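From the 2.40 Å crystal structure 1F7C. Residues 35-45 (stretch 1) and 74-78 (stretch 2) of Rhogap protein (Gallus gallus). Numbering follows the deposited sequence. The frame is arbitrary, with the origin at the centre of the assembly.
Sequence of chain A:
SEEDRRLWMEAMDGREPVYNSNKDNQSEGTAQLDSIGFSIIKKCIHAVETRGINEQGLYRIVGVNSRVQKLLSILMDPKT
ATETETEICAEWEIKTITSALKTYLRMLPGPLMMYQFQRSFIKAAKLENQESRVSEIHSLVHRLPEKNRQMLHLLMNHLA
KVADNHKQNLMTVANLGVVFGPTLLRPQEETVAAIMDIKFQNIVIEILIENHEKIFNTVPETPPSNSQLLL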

# COMPACT_ATOMS: atom_id res chain seq x y z
N SER A 35 14.32 1.16 -9.99
CA SER A 35 14.92 1.87 -8.87
C SER A 35 14.26 3.24 -8.65
O SER A 35 14.28 3.77 -7.55
CB SER A 35 16.42 2.04 -9.09
OG SER A 35 16.69 2.75 -10.29
N ILE A 36 13.67 3.80 -9.70
CA ILE A 36 13.01 5.09 -9.56
C ILE A 36 11.75 4.92 -8.71
O ILE A 36 11.45 5.75 -7.85
CB ILE A 36 12.63 5.67 -10.93
CG1 ILE A 36 13.89 5.90 -11.77
CG2 ILE A 36 11.88 6.99 -10.76
CD1 ILE A 36 14.85 6.90 -11.17
N GLY A 37 11.03 3.83 -8.95
CA GLY A 37 9.82 3.54 -8.20
C GLY A 37 10.10 3.36 -6.71
O GLY A 37 9.42 3.98 -5.89
N PHE A 38 11.07 2.52 -6.36
CA PHE A 38 11.40 2.32 -4.95
C PHE A 38 11.89 3.62 -4.33
O PHE A 38 11.73 3.84 -3.13
CB PHE A 38 12.49 1.26 -4.79
CG PHE A 38 12.00 -0.15 -4.95
CD1 PHE A 38 11.73 -0.67 -6.21
CD2 PHE A 38 11.80 -0.95 -3.83
CE1 PHE A 38 11.27 -1.99 -6.36
CE2 PHE A 38 11.34 -2.27 -3.97
CZ PHE A 38 11.08 -2.78 -5.23
N SER A 39 12.50 4.46 -5.15
CA SER A 39 13.00 5.75 -4.70
C SER A 39 11.81 6.63 -4.30
O SER A 39 11.79 7.24 -3.24
CB SER A 39 13.79 6.41 -5.83
OG SER A 39 14.11 7.76 -5.53
N ILE A 40 10.82 6.67 -5.18
CA ILE A 40 9.61 7.45 -4.95
C ILE A 40 8.90 6.99 -3.68
O ILE A 40 8.52 7.81 -2.84
CB ILE A 40 8.65 7.33 -6.16
CG1 ILE A 40 9.29 7.99 -7.38
CG2 ILE A 40 7.30 7.95 -5.83
CD1 ILE A 40 8.39 8.06 -8.59
N ILE A 41 8.73 5.68 -3.53
CA ILE A 41 8.07 5.14 -2.36
C ILE A 41 8.81 5.47 -1.07
O ILE A 41 8.20 5.89 -0.09
CB ILE A 41 7.92 3.62 -2.47
CG1 ILE A 41 6.93 3.29 -3.59
CG2 ILE A 41 7.43 3.04 -1.15
CD1 ILE A 41 5.53 3.78 -3.32
N LYS A 42 10.13 5.27 -1.07
CA LYS A 42 10.93 5.55 0.11
C LYS A 42 10.93 7.03 0.50
O LYS A 42 10.83 7.37 1.67
CB LYS A 42 12.37 5.08 -0.11
CG LYS A 42 12.51 3.57 -0.10
CD LYS A 42 13.96 3.11 -0.23
CE LYS A 42 14.54 3.46 -1.59
NZ LYS A 42 15.89 2.86 -1.77
N LYS A 43 11.03 7.92 -0.49
CA LYS A 43 11.02 9.34 -0.21
C LYS A 43 9.68 9.76 0.38
O LYS A 43 9.62 10.61 1.26
CB LYS A 43 11.28 10.14 -1.49
CG LYS A 43 12.66 9.97 -2.09
CD LYS A 43 12.77 10.78 -3.39
CE LYS A 43 14.11 10.57 -4.09
NZ LYS A 43 15.28 11.01 -3.26
N CYS A 44 8.60 9.15 -0.11
CA CYS A 44 7.27 9.47 0.38
C CYS A 44 7.01 8.88 1.76
O CYS A 44 6.39 9.52 2.61
CB CYS A 44 6.21 8.97 -0.60
SG CYS A 44 6.08 9.93 -2.12
N ILE A 45 7.48 7.66 1.98
CA ILE A 45 7.28 7.01 3.27
C ILE A 45 8.01 7.80 4.34
O ILE A 45 7.45 8.09 5.40
CB ILE A 45 7.83 5.56 3.27
CG1 ILE A 45 6.95 4.67 2.40
CG2 ILE A 45 7.89 5.02 4.68
CD1 ILE A 45 5.50 4.94 2.55
N ILE A 74 8.97 15.64 -10.67
CA ILE A 74 10.28 15.91 -10.08
C ILE A 74 10.88 14.64 -9.49
O ILE A 74 12.10 14.49 -9.42
CB ILE A 74 10.19 16.97 -8.96
CG1 ILE A 74 9.65 18.28 -9.54
CG2 ILE A 74 11.56 17.19 -8.34
CD1 ILE A 74 9.54 19.39 -8.52
N LEU A 75 10.01 13.72 -9.07
CA LEU A 75 10.45 12.46 -8.47
C LEU A 75 10.86 11.42 -9.51
O LEU A 75 11.49 10.43 -9.17
CB LEU A 75 9.35 11.89 -7.58
CG LEU A 75 8.94 12.66 -6.32
CD1 LEU A 75 7.76 11.98 -5.65
CD2 LEU A 75 10.11 12.75 -5.36
N MET A 76 10.51 11.65 -10.77
CA MET A 76 10.83 10.69 -11.82
C MET A 76 12.31 10.64 -12.22
O MET A 76 12.85 9.55 -12.41
CB MET A 76 9.95 10.95 -13.04
CG MET A 76 8.45 10.97 -12.73
SD MET A 76 7.83 9.46 -11.96
CE MET A 76 6.32 9.15 -12.90
N ASP A 77 12.96 11.79 -12.36
CA ASP A 77 14.38 11.81 -12.74
C ASP A 77 14.91 13.24 -12.83
O ASP A 77 14.14 14.19 -12.94
CB ASP A 77 14.57 11.12 -14.10
CG ASP A 77 16.03 10.87 -14.43
OD1 ASP A 77 16.66 10.02 -13.76
OD2 ASP A 77 16.56 11.52 -15.35
N PRO A 78 16.25 13.41 -12.76
CA PRO A 78 16.86 14.75 -12.85
C PRO A 78 16.58 15.43 -14.19
O PRO A 78 17.55 15.87 -14.85
CB PRO A 78 18.35 14.46 -12.66
CG PRO A 78 18.34 13.31 -11.72
CD PRO A 78 17.25 12.43 -12.29
O HOH W 1 12.73 10.50 -6.88

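A small, mainly apolar contact joins one face of the 35-45 helix to the last turn of a second helix and the loop after it, with no direct hydrogen bond between the stretches and a single water bridging them. The contact buries 303 Å², both sides summed. Along stretch 1 the i to i+4 backbone hydrogen bonds run without a break from Ser39 N to Ser35 O (3.1 Å) through Ile45 N to Ile41 O (2.8 Å), and this regular winding brings Ile36, Ile40, Lys43 and Cys44 onto the same face. Gly37, Phe38, Ile41, Lys42 and Ile45 take no part.

Leu75 is the centre of the contact and has the largest area covered, 97 Å². Its CB points toward the first helix, and its m,t rotamer carries the two methyls to neighbouring parts of that helix: CD2 lies 3.9 Å from Lys43 CD, and CD1 lies 4.4 Å from Cys44 SG. A branched aliphatic side chain suits this place because it can meet both at once. Lys43 offers the methylene part of its chain, while its NZ is hydrogen-bonded elsewhere in the structure, so the charge need not enter the apolar patch. Cys44, compact and buried, adds a small apolar surface beside the leucine.

Ile40, also buried, packs against both Leu75 and Met76. Its CB points sideways, but the m,t rotamer brings its end nearer: CG1 lies 3.9 Å from Leu75 CB, and CD1 reaches to 3.7 Å from Met76 SD. The CB of Met76 points away from the helix; chi1 and chi2, both m, fold the flexible chain back so that the sulfur can still make this contact.

Ile36, one turn earlier, points toward stretch 2 and meets mostly backbone. Its CG2 sits 3.2 Å from Met76 O, a tight approach, and 3.8 Å from Leu75 O. Ile36 CD1 also lies near Met76 O, at 3.5 Å, and reaches Asp77 OD1 only at 4.4 Å; this aspartate is exposed and poorly ordered, and little of it is covered.

The carbonyl of Leu75 is not left unsatisfied among these aliphatic groups. Water 1 donates a hydrogen bond to Leu75 O at 2.6 Å and makes a weak one with Ser39 OG at 3.4 Å. Ser39 suits the site because its CB points toward stretch 2, yet its side chain is too short to touch it, leaving room for a water to span the gap.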